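Local coordinates for protein acetyl xylan esterase (Paenibacillus sp. R4, PDB 6AGQ) that probably removes acetyl groups from acetylated xylan, as a cold-active esterase of the alpha/beta-hydrolase superfamily, at residues A[162-166]-A[197-201]; A[205-209]-A[302-306]; A[229-233]-A[246-250]; A[264-268]-A[316-320]. One frame throughout, in Å; residues are numbered along the deposited sequence.

Overall arrangement
All four contacts belong to one alpha/beta-hydrolase chain, and their chemistry changes with place. Interactions 2 and 4 share the central sheet: strands 203-207 and 265-271 are neighbours there, and the contacts touch where Pro206 packs on Thr266, Leu267 and Met268. Interaction 2 is partly buried and sits at the presumed active site, with aromatic and apolar contacts. Interaction 4 is an apolar packing of helix on strand with a cation-pi stack of Arg265 on Tyr320 at its partly exposed end. Interaction 1 is partly buried and adds a salt-bridge network; its Pro201 packs on Ala264 of interaction 4. Interaction 3 is buried and made of apolar and aromatic side chains, between two helices away from the sheet.

Interaction 1. Residues A[162-166]-A[197-201]; sequences IRALD and LDSRP
This is a helix-to-loop contact, apolar inside and ionic at its edge. Residues 162-166 lie within helix 153-170. Residues 197-201 lead from helix 186-197 toward strand 203-207. The CA atoms come nearest at Ile162 and Asp198 (7.1 Å) and at Leu165 and Arg200 (8.0 Å). The first segment is regular helix. Asp198 is extended, with phi/psi near -140/138, and Ser199 and Arg200 turn back. Ile162 and Leu165 are both mt rotamers. Ile162 CD1 meets Leu197 CB at 3.7 Å. Leu165 CD1 lies 3.6 Å from Asp198 CG and 4.1 Å from Pro201 CG. Leu165 CB also lies over one face of the Arg200 guanidinium, 3.7 Å from Arg200 NH2. Arg200 (m, t, m, chi4 near 180°) joins two acids, Asp166 (chi1 m) and Asp198 (chi1 t). Arg200 NH2 forms a salt bridge with Asp166 OD1 at 3.0 Å; Arg200 NH1 adds a weak hydrogen bond to Asp166 OD1 at 3.3 Å. Arg200 NE meets Asp198 OD2 at 2.7 Å and Arg200 NH2 meets Asp198 OD1 at 2.9 Å. Asp198 OD2 also accepts from Arg200 N at 3.1 Å. The loop thus holds an Asx turn, tied to helix 153-170 by an Asp-Arg-Asp salt-bridge network.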
loop_
_atom_site.group_PDB
_atom_site.type_symbol
_atom_site.label_atom_id
_atom_site.label_comp_id
_atom_site.label_asym_id
_atom_site.label_seq_id
_atom_site.Cartn_x
_atom_site.Cartn_y
_atom_site.Cartn_z
ATOM N N ILE A 162 -6.356 38.657 -11.096
ATOM C CA ILE A 162 -6.025 40.091 -11.184
ATOM C C ILE A 162 -7.291 40.923 -10.941
ATOM O O ILE A 162 -7.293 42.015 -10.298
ATOM C CB ILE A 162 -5.398 40.411 -12.578
ATOM C CG1 ILE A 162 -3.919 39.941 -12.600
ATOM C CG2 ILE A 162 -5.518 41.907 -12.965
ATOM C CD1 ILE A 162 -3.373 39.824 -14.028
ATOM N N ARG A 163 -8.395 40.407 -11.459
ATOM C CA ARG A 163 -9.669 41.050 -11.203
ATOM C C ARG A 163 -10.099 41.002 -9.718
ATOM O O ARG A 163 -10.819 41.910 -9.289
ATOM C CB ARG A 163 -10.723 40.490 -12.158
ATOM C CG ARG A 163 -10.437 40.925 -13.577
ATOM C CD ARG A 163 -11.177 40.090 -14.590
ATOM N NE ARG A 163 -12.581 40.490 -14.683
ATOM C CZ ARG A 163 -13.054 41.542 -15.334
ATOM N NH1 ARG A 163 -12.247 42.379 -16.025
ATOM N NH2 ARG A 163 -14.375 41.738 -15.320
ATOM N N ALA A 164 -9.642 40.022 -8.935
ATOM C CA ALA A 164 -9.761 40.099 -7.474
ATOM C C ALA A 164 -9.030 41.319 -6.869
ATOM O O ALA A 164 -9.462 41.906 -5.905
ATOM C CB ALA A 164 -9.272 38.818 -6.826
ATOM N N LEU A 165 -7.913 41.718 -7.448
ATOM C CA LEU A 165 -7.244 42.957 -6.993
ATOM C C LEU A 165 -8.062 44.183 -7.407
ATOM O O LEU A 165 -8.136 45.117 -6.631
ATOM C CB LEU A 165 -5.845 43.091 -7.554
ATOM C CG LEU A 165 -4.951 41.864 -7.430
ATOM C CD1 LEU A 165 -3.679 42.037 -8.275
ATOM C CD2 LEU A 165 -4.656 41.544 -5.971
ATOM N N ASP A 166 -8.691 44.166 -8.597
ATOM C CA ASP A 166 -9.672 45.222 -9.024
ATOM C C ASP A 166 -10.833 45.278 -8.025
ATOM O O ASP A 166 -11.312 46.346 -7.705
ATOM C CB ASP A 166 -10.342 44.984 -10.442
ATOM C CG ASP A 166 -9.338 44.947 -11.648
ATOM O OD1 ASP A 166 -8.176 45.356 -11.505
ATOM O OD2 ASP A 166 -9.743 44.505 -12.775
ATOM N N LEU A 197 2.186 39.698 -12.576
ATOM C CA LEU A 197 1.423 40.376 -13.627
ATOM C C LEU A 197 0.781 41.715 -13.209
ATOM O O LEU A 197 0.200 42.419 -14.050
ATOM C CB LEU A 197 0.315 39.425 -14.137
ATOM C CG LEU A 197 0.825 38.128 -14.802
ATOM C CD1 LEU A 197 -0.305 37.302 -15.384
ATOM C CD2 LEU A 197 1.854 38.413 -15.897
ATOM N N ASP A 198 0.898 42.089 -11.947
ATOM C CA ASP A 198 0.286 43.320 -11.471
ATOM C C ASP A 198 1.204 44.011 -10.530
ATOM O O ASP A 198 1.763 43.358 -9.663
ATOM C CB ASP A 198 -1.038 42.992 -10.735
ATOM C CG ASP A 198 -1.993 44.189 -10.664
ATOM O OD1 ASP A 198 -2.802 44.356 -11.607
ATOM O OD2 ASP A 198 -1.960 44.971 -9.670
ATOM N N SER A 199 1.316 45.326 -10.645
ATOM C CA SER A 199 2.197 46.137 -9.771
ATOM C C SER A 199 1.673 46.470 -8.401
ATOM O O SER A 199 2.409 47.074 -7.627
ATOM C CB SER A 199 2.492 47.513 -10.381
ATOM O OG SER A 199 2.974 47.386 -11.672
ATOM N N ARG A 200 0.400 46.224 -8.140
ATOM C CA ARG A 200 -0.235 46.763 -6.921
ATOM C C ARG A 200 0.150 46.030 -5.604
ATOM O O ARG A 200 0.292 46.695 -4.567
ATOM C CB ARG A 200 -1.772 46.874 -7.062
ATOM C CG ARG A 200 -2.235 48.057 -7.947
ATOM C CD ARG A 200 -3.701 47.939 -8.370
ATOM N NE ARG A 200 -3.985 46.739 -9.213
ATOM C CZ ARG A 200 -5.176 46.416 -9.723
ATOM N NH1 ARG A 200 -6.231 47.181 -9.512
ATOM N NH2 ARG A 200 -5.326 45.313 -10.462
ATOM N N PRO A 201 0.255 44.689 -5.621
ATOM C CA PRO A 201 0.528 43.972 -4.370
ATOM C C PRO A 201 1.862 44.358 -3.783
ATOM O O PRO A 201 2.840 44.472 -4.504
ATOM C CB PRO A 201 0.527 42.496 -4.790
ATOM C CG PRO A 201 -0.196 42.458 -6.075
ATOM C CD PRO A 201 0.066 43.751 -6.746
#

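Interaction 2. Residues A[205-209]-A[302-306]; sequences LPVFP and GHEGL
Phe208 lays one ring face against His303 in what is probably the active site of this alpha/beta-hydrolase. His303 NE2 hydrogen-bonds Ser185, in a GxSxG sequence that fits a nucleophile elbow, and its ring also touches Asp274, consistent with a catalytic triad. Residues 205-207 end strand 203-207; Phe208 then turns with positive phi (29/68). Residues 302-306 lie in the loop before helix 309-320, with Glu304 extended (-164/163). The nearest CA pairs are Phe208 to His303 (7.6 Å) and Val207 to Leu306 (9.3 Å). Phe208 takes chi1 of p, and His303 takes t. Their ring centroids are 4.5 Å apart with planes at 38°, an oblique pair, and Phe208 CD1 lies 3.6 Å from His303 CD2. Glu304 O lies at the edge of the Phe208 ring, 3.5 Å from Phe208 CE2. Glu304 OE2 accepts from Gly302 N at 2.9 Å, while its carboxylate also forms a salt bridge to Arg234 of the second subunit. Leu306 (mt) completes the apolar side: Leu306 CD1 is 3.6 Å from Phe208 CE2 and 3.8 Å from Val207 CG1.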
loop_
_atom_site.group_PDB
_atom_site.type_symbol
_atom_site.label_atom_id
_atom_site.label_comp_id
_atom_site.label_asym_id
_atom_site.label_seq_id
_atom_site.Cartn_x
_atom_site.Cartn_y
_atom_site.Cartn_z
ATOM N N LEU A 205 2.813 36.000 -0.360
ATOM C CA LEU A 205 3.048 34.945 0.580
ATOM C C LEU A 205 2.750 33.519 0.002
ATOM O O LEU A 205 1.916 32.806 0.560
ATOM C CB LEU A 205 2.234 35.191 1.839
ATOM C CG LEU A 205 2.652 36.388 2.711
ATOM C CD1 LEU A 205 1.901 37.637 2.322
ATOM C CD2 LEU A 205 2.350 36.090 4.173
ATOM N N PRO A 206 3.465 33.092 -1.054
ATOM C CA PRO A 206 3.328 31.701 -1.564
ATOM C C PRO A 206 3.699 30.560 -0.574
ATOM O O PRO A 206 4.805 30.532 -0.048
ATOM C CB PRO A 206 4.235 31.701 -2.768
ATOM C CG PRO A 206 5.282 32.691 -2.443
ATOM C CD PRO A 206 4.614 33.777 -1.674
ATOM N N VAL A 207 2.793 29.626 -0.335
ATOM C CA VAL A 207 3.144 28.400 0.387
ATOM C C VAL A 207 3.263 27.241 -0.635
ATOM O O VAL A 207 2.331 26.967 -1.405
ATOM C CB VAL A 207 2.104 28.105 1.510
ATOM C CG1 VAL A 207 2.338 26.767 2.172
ATOM C CG2 VAL A 207 2.171 29.183 2.582
ATOM N N PHE A 208 4.392 26.544 -0.612
ATOM C CA PHE A 208 4.678 25.445 -1.570
ATOM C C PHE A 208 4.028 25.547 -2.942
ATOM O O PHE A 208 3.177 24.715 -3.302
ATOM C CB PHE A 208 4.606 24.027 -0.954
ATOM C CG PHE A 208 3.420 23.726 -0.097
ATOM C CD1 PHE A 208 2.123 23.661 -0.624
ATOM C CD2 PHE A 208 3.611 23.337 1.231
ATOM C CE1 PHE A 208 1.036 23.292 0.175
ATOM C CE2 PHE A 208 2.543 22.950 2.034
ATOM C CZ PHE A 208 1.252 22.930 1.510
ATOM N N PRO A 209 4.475 26.565 -3.746
ATOM C CA PRO A 209 3.732 26.935 -4.914
ATOM C C PRO A 209 3.810 25.862 -6.020
ATOM O O PRO A 209 4.895 25.346 -6.329
ATOM C CB PRO A 209 4.352 28.250 -5.344
ATOM C CG PRO A 209 5.709 28.271 -4.733
ATOM C CD PRO A 209 5.579 27.498 -3.474
ATOM N N GLY A 302 5.838 17.294 4.227
ATOM C CA GLY A 302 5.417 17.235 2.848
ATOM C C GLY A 302 4.322 18.223 2.462
ATOM O O GLY A 302 4.235 19.359 2.973
ATOM N N HIS A 303 3.512 17.802 1.494
ATOM C CA HIS A 303 2.399 18.635 1.004
ATOM C C HIS A 303 1.244 18.389 1.979
ATOM O O HIS A 303 0.580 17.393 1.891
ATOM C CB HIS A 303 2.056 18.203 -0.417
ATOM C CG HIS A 303 1.317 19.233 -1.215
ATOM N ND1 HIS A 303 -0.050 19.174 -1.417
ATOM C CD2 HIS A 303 1.759 20.302 -1.924
ATOM C CE1 HIS A 303 -0.422 20.180 -2.195
ATOM N NE2 HIS A 303 0.656 20.882 -2.516
ATOM N N GLU A 304 1.136 19.227 2.987
ATOM C CA GLU A 304 0.253 18.991 4.141
ATOM C C GLU A 304 0.072 20.303 4.885
ATOM O O GLU A 304 0.827 21.248 4.628
ATOM C CB GLU A 304 0.810 17.928 5.092
ATOM C CG GLU A 304 2.299 18.039 5.424
ATOM C CD GLU A 304 2.793 16.982 6.426
ATOM O OE1 GLU A 304 2.122 16.819 7.481
ATOM O OE2 GLU A 304 3.851 16.336 6.164
ATOM N N GLY A 305 -0.951 20.375 5.748
ATOM C CA GLY A 305 -1.180 21.570 6.573
ATOM C C GLY A 305 0.036 21.931 7.442
ATOM O O GLY A 305 0.716 21.044 7.993
ATOM N N LEU A 306 0.297 23.241 7.569
ATOM C CA LEU A 306 1.446 23.783 8.286
ATOM C C LEU A 306 0.973 24.694 9.414
ATOM O O LEU A 306 0.984 25.924 9.264
ATOM C CB LEU A 306 2.344 24.537 7.306
ATOM C CG LEU A 306 2.867 23.714 6.124
ATOM C CD1 LEU A 306 3.548 24.645 5.086
ATOM C CD2 LEU A 306 3.821 22.611 6.587
#

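Interaction 3. Residues A[229-233]-A[246-250]; sequences IKNWF and VYRTL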
loop_
_atom_site.group_PDB
_atom_site.type_symbol
_atom_site.label_atom_id
_atom_site.label_comp_id
_atom_site.label_asym_id
_atom_site.label_seq_id
_atom_site.Cartn_x
_atom_site.Cartn_y
_atom_site.Cartn_z
ATOM N N ILE A 229 -0.380 16.107 -16.728
ATOM C CA ILE A 229 0.451 16.411 -17.915
ATOM C C ILE A 229 1.088 15.146 -18.470
ATOM O O ILE A 229 1.114 14.948 -19.678
ATOM C CB ILE A 229 1.486 17.460 -17.568
ATOM C CG1 ILE A 229 0.795 18.811 -17.318
ATOM C CG2 ILE A 229 2.408 17.666 -18.705
ATOM C CD1 ILE A 229 1.658 19.753 -16.541
ATOM N N LYS A 230 1.578 14.277 -17.593
ATOM C CA LYS A 230 2.136 13.006 -18.010
ATOM C C LYS A 230 1.003 12.173 -18.661
ATOM O O LYS A 230 1.180 11.590 -19.742
ATOM C CB LYS A 230 2.812 12.305 -16.790
ATOM C CG LYS A 230 3.395 10.925 -17.061
ATOM C CD LYS A 230 3.409 10.004 -15.829
ATOM C CE LYS A 230 2.023 9.443 -15.602
ATOM N NZ LYS A 230 1.878 8.599 -14.388
ATOM N N ASN A 231 -0.185 12.164 -18.050
ATOM C CA ASN A 231 -1.326 11.414 -18.642
ATOM C C ASN A 231 -1.797 12.017 -19.961
ATOM O O ASN A 231 -2.120 11.316 -20.837
ATOM C CB ASN A 231 -2.429 11.259 -17.621
ATOM C CG ASN A 231 -2.000 10.388 -16.463
ATOM O OD1 ASN A 231 -0.925 9.828 -16.488
ATOM N ND2 ASN A 231 -2.790 10.318 -15.440
ATOM N N TRP A 232 -1.705 13.327 -20.145
ATOM C CA TRP A 232 -1.882 13.900 -21.501
ATOM C C TRP A 232 -1.006 13.184 -22.533
ATOM O O TRP A 232 -1.524 12.695 -23.532
ATOM C CB TRP A 232 -1.615 15.410 -21.548
ATOM C CG TRP A 232 -2.102 16.023 -22.796
ATOM C CD1 TRP A 232 -3.348 16.446 -23.028
ATOM C CD2 TRP A 232 -1.371 16.221 -24.032
ATOM N NE1 TRP A 232 -3.460 16.905 -24.297
ATOM C CE2 TRP A 232 -2.250 16.804 -24.930
ATOM C CE3 TRP A 232 -0.043 16.004 -24.426
ATOM C CZ2 TRP A 232 -1.886 17.131 -26.249
ATOM C CZ3 TRP A 232 0.338 16.303 -25.735
ATOM C CH2 TRP A 232 -0.597 16.874 -26.641
ATOM N N PHE A 233 0.306 13.119 -22.273
ATOM C CA PHE A 233 1.191 12.432 -23.177
ATOM C C PHE A 233 0.767 11.028 -23.438
ATOM O O PHE A 233 0.648 10.656 -24.591
ATOM C CB PHE A 233 2.670 12.503 -22.770
ATOM C CG PHE A 233 3.232 13.862 -22.989
ATOM C CD1 PHE A 233 3.481 14.293 -24.246
ATOM C CD2 PHE A 233 3.388 14.742 -21.941
ATOM C CE1 PHE A 233 3.963 15.553 -24.496
ATOM C CE2 PHE A 233 3.860 16.017 -22.178
ATOM C CZ PHE A 233 4.124 16.423 -23.467
ATOM N N VAL A 246 3.614 21.726 -25.999
ATOM C CA VAL A 246 3.078 21.581 -24.625
ATOM C C VAL A 246 3.834 22.487 -23.630
ATOM O O VAL A 246 3.197 23.282 -22.952
ATOM C CB VAL A 246 3.032 20.123 -24.151
ATOM C CG1 VAL A 246 2.695 20.040 -22.675
ATOM C CG2 VAL A 246 2.003 19.329 -24.929
ATOM N N TYR A 247 5.178 22.455 -23.612
ATOM C CA TYR A 247 5.942 23.231 -22.640
ATOM C C TYR A 247 6.065 24.695 -23.026
ATOM O O TYR A 247 6.242 25.543 -22.144
ATOM C CB TYR A 247 7.315 22.595 -22.337
ATOM C CG TYR A 247 7.158 21.254 -21.619
ATOM C CD1 TYR A 247 6.611 21.190 -20.338
ATOM C CD2 TYR A 247 7.473 20.055 -22.231
ATOM C CE1 TYR A 247 6.429 19.986 -19.675
ATOM C CE2 TYR A 247 7.282 18.837 -21.575
ATOM C CZ TYR A 247 6.802 18.811 -20.300
ATOM O OH TYR A 247 6.582 17.608 -19.642
ATOM N N ARG A 248 5.987 25.030 -24.305
ATOM C CA ARG A 248 5.897 26.455 -24.666
ATOM C C ARG A 248 4.535 27.059 -24.232
ATOM O O ARG A 248 4.508 28.156 -23.740
ATOM C CB ARG A 248 6.176 26.685 -26.153
ATOM C CG ARG A 248 5.754 28.068 -26.644
ATOM C CD ARG A 248 6.270 28.344 -28.036
ATOM N NE ARG A 248 5.598 27.484 -29.017
ATOM C CZ ARG A 248 6.140 26.432 -29.646
ATOM N NH1 ARG A 248 5.402 25.744 -30.521
ATOM N NH2 ARG A 248 7.402 26.053 -29.424
ATOM N N THR A 249 3.424 26.330 -24.368
ATOM C CA THR A 249 2.118 26.771 -23.775
ATOM C C THR A 249 2.288 27.069 -22.295
ATOM O O THR A 249 1.904 28.138 -21.846
ATOM C CB THR A 249 0.998 25.717 -23.933
ATOM O OG1 THR A 249 0.729 25.547 -25.305
ATOM C CG2 THR A 249 -0.334 26.100 -23.226
ATOM N N LEU A 250 2.898 26.146 -21.564
ATOM C CA LEU A 250 2.981 26.235 -20.104
ATOM C C LEU A 250 3.951 27.314 -19.599
ATOM O O LEU A 250 3.775 27.853 -18.457
ATOM C CB LEU A 250 3.317 24.853 -19.520
ATOM C CG LEU A 250 2.231 23.743 -19.731
ATOM C CD1 LEU A 250 2.716 22.330 -19.363
ATOM C CD2 LEU A 250 0.988 24.035 -18.938
#
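Val246, Ile229 and Phe233 bury the most surface here, and all three point toward the opposite helix. Val246 CG2 is shared by two aromatic side chains. It lies 3.5 Å from Trp232 CZ3 and 3.9 Å from Phe233 CZ. Ile229, one turn before Phe233, reaches the next turn of the partner: Ile229 CD1 is 4.0 Å from Leu250 CD1. Phe233 also meets Tyr247, with Phe233 CE2 4.0 Å from Tyr247 OH. The short segments run nearly antiparallel, at 150°, with axes 13.0 Å apart. That is a wide spacing, and the large side chains span it. The nearest CA pair is Ile229 and Val246, at 8.9 Å. Trp232 stacks on Tyr236 and Phe233 on His240. Helix 214-219 packs on Ile229, Tyr247 and Leu250. The side chain of Tyr247 comes about 4 Å from a bound zinc ion. The contact joins two sequence-neighbouring helices, 226-236 and 243-251, packed roughly antiparallel through their side chains, within the helical insertion between strands 203-207 and 265-271 of the alpha/beta-hydrolase fold.

Interaction 4. Residues A[264-268]-A[316-320]; sequences ARTLM and FIEAY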
loop_
_atom_site.group_PDB
_atom_site.type_symbol
_atom_site.label_atom_id
_atom_site.label_comp_id
_atom_site.label_asym_id
_atom_site.label_seq_id
_atom_site.Cartn_x
_atom_site.Cartn_y
_atom_site.Cartn_z
ATOM N N ALA A 264 7.316 43.144 -5.293
ATOM C CA ALA A 264 6.835 42.860 -3.966
ATOM C C ALA A 264 7.856 42.096 -3.132
ATOM O O ALA A 264 8.619 41.304 -3.642
ATOM C CB ALA A 264 5.471 42.075 -4.034
ATOM N N ARG A 265 7.845 42.378 -1.835
ATOM C CA ARG A 265 8.550 41.616 -0.817
ATOM C C ARG A 265 7.845 40.289 -0.632
ATOM O O ARG A 265 6.639 40.298 -0.497
ATOM C CB ARG A 265 8.574 42.414 0.516
ATOM C CG ARG A 265 9.201 41.655 1.668
ATOM C CD ARG A 265 9.211 42.438 2.991
ATOM N NE ARG A 265 9.745 43.773 2.807
ATOM C CZ ARG A 265 11.029 44.140 2.907
ATOM N NH1 ARG A 265 12.008 43.291 3.263
ATOM N NH2 ARG A 265 11.326 45.433 2.714
ATOM N N THR A 266 8.582 39.184 -0.596
ATOM C CA THR A 266 8.005 37.825 -0.663
ATOM C C THR A 266 8.475 36.947 0.505
ATOM O O THR A 266 9.671 36.987 0.860
ATOM C CB THR A 266 8.443 37.134 -1.945
ATOM O OG1 THR A 266 8.080 37.946 -3.055
ATOM C CG2 THR A 266 7.770 35.768 -2.135
ATOM N N LEU A 267 7.525 36.210 1.110
ATOM C CA LEU A 267 7.782 35.200 2.150
ATOM C C LEU A 267 7.269 33.912 1.589
ATOM O O LEU A 267 6.020 33.701 1.515
ATOM C CB LEU A 267 7.024 35.478 3.457
ATOM C CG LEU A 267 7.117 34.375 4.555
ATOM C CD1 LEU A 267 8.523 34.288 5.109
ATOM C CD2 LEU A 267 6.190 34.597 5.719
ATOM N N MET A 268 8.197 33.039 1.235
ATOM C CA MET A 268 7.903 31.717 0.775
ATOM C C MET A 268 8.145 30.569 1.773
ATOM O O MET A 268 9.222 30.456 2.303
ATOM C CB MET A 268 8.680 31.452 -0.514
ATOM C CG MET A 268 8.168 30.182 -1.185
ATOM S SD MET A 268 8.935 29.695 -2.711
ATOM C CE MET A 268 8.655 31.118 -3.791
ATOM N N PHE A 316 5.288 38.481 9.567
ATOM C CA PHE A 316 5.665 39.073 8.308
ATOM C C PHE A 316 4.737 40.203 7.868
ATOM O O PHE A 316 5.207 41.302 7.522
ATOM C CB PHE A 316 5.690 37.953 7.261
ATOM C CG PHE A 316 6.199 38.384 5.930
ATOM C CD1 PHE A 316 7.551 38.628 5.741
ATOM C CD2 PHE A 316 5.340 38.496 4.860
ATOM C CE1 PHE A 316 8.041 39.046 4.500
ATOM C CE2 PHE A 316 5.808 38.865 3.629
ATOM C CZ PHE A 316 7.156 39.142 3.450
ATOM N N ILE A 317 3.437 39.919 7.886
ATOM C CA ILE A 317 2.407 40.897 7.579
ATOM C C ILE A 317 2.436 42.085 8.554
ATOM O O ILE A 317 2.398 43.247 8.117
ATOM C CB ILE A 317 1.026 40.239 7.493
ATOM C CG1 ILE A 317 0.956 39.525 6.145
ATOM C CG2 ILE A 317 -0.101 41.292 7.639
ATOM C CD1 ILE A 317 -0.125 38.491 6.043
ATOM N N GLU A 318 2.514 41.802 9.853
ATOM C CA GLU A 318 2.584 42.877 10.857
ATOM C C GLU A 318 3.802 43.727 10.673
ATOM O O GLU A 318 3.732 44.923 10.876
ATOM C CB GLU A 318 2.538 42.322 12.293
ATOM C CG GLU A 318 1.146 42.287 12.915
ATOM C CD GLU A 318 0.951 43.453 13.869
ATOM O OE1 GLU A 318 1.487 43.364 15.007
ATOM O OE2 GLU A 318 0.299 44.451 13.476
ATOM N N ALA A 319 4.945 43.121 10.317
ATOM C CA ALA A 319 6.155 43.908 10.118
ATOM C C ALA A 319 6.205 44.777 8.904
ATOM O O ALA A 319 6.855 45.821 8.925
ATOM C CB ALA A 319 7.376 42.988 10.126
ATOM N N TYR A 320 5.644 44.313 7.799
ATOM C CA TYR A 320 5.932 44.903 6.471
ATOM C C TYR A 320 4.729 45.439 5.688
ATOM O O TYR A 320 4.928 46.223 4.789
ATOM C CB TYR A 320 6.699 43.897 5.577
ATOM C CG TYR A 320 8.081 43.514 6.104
ATOM C CD1 TYR A 320 9.122 44.441 6.121
ATOM C CD2 TYR A 320 8.343 42.211 6.581
ATOM C CE1 TYR A 320 10.386 44.098 6.611
ATOM C CE2 TYR A 320 9.596 41.869 7.082
ATOM C CZ TYR A 320 10.604 42.813 7.101
ATOM O OH TYR A 320 11.821 42.476 7.584
#
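Ala264 leads into strand 265-271, which packs against the C-terminal helix 309-320 in the layered alpha/beta-hydrolase fold. The short strand and helix axes are 10.7 Å apart and nearly antiparallel, at 165°. Arg265 comes first. Its CA-to-CB bond points toward the helix, and its CG lies 3.7 Å from Phe316 CZ. The side chain then bends at chi3 (m), and the guanidinium lies flat on the Tyr320 ring. The centres are 4.2 Å apart and the planes are at 10°. This is an off-centre cation-pi stack, at the partly exposed end of the contact. Arg265 CD adds a CH-pi contact, 3.7 Å from the centroid of the Tyr320 ring. Thr266 points away, to the other side of the sheet, where it touches Pro206 and Leu289. Only its backbone comes close: Thr266 C is 3.9 Å from Phe316 CZ. Phe316 lies on the sheet and also touches Leu203, Leu205 and Glu294 of the neighbouring strands. The helix therefore spans three adjacent strands. Leu267 points toward the helix again, following the alternation of the strand. Its contact is the best centred: Leu267 CB sits over the face of the Phe316 ring in a CH-pi contact, 3.5 Å from the ring centroid and 3.6 Å from Phe316 CE2.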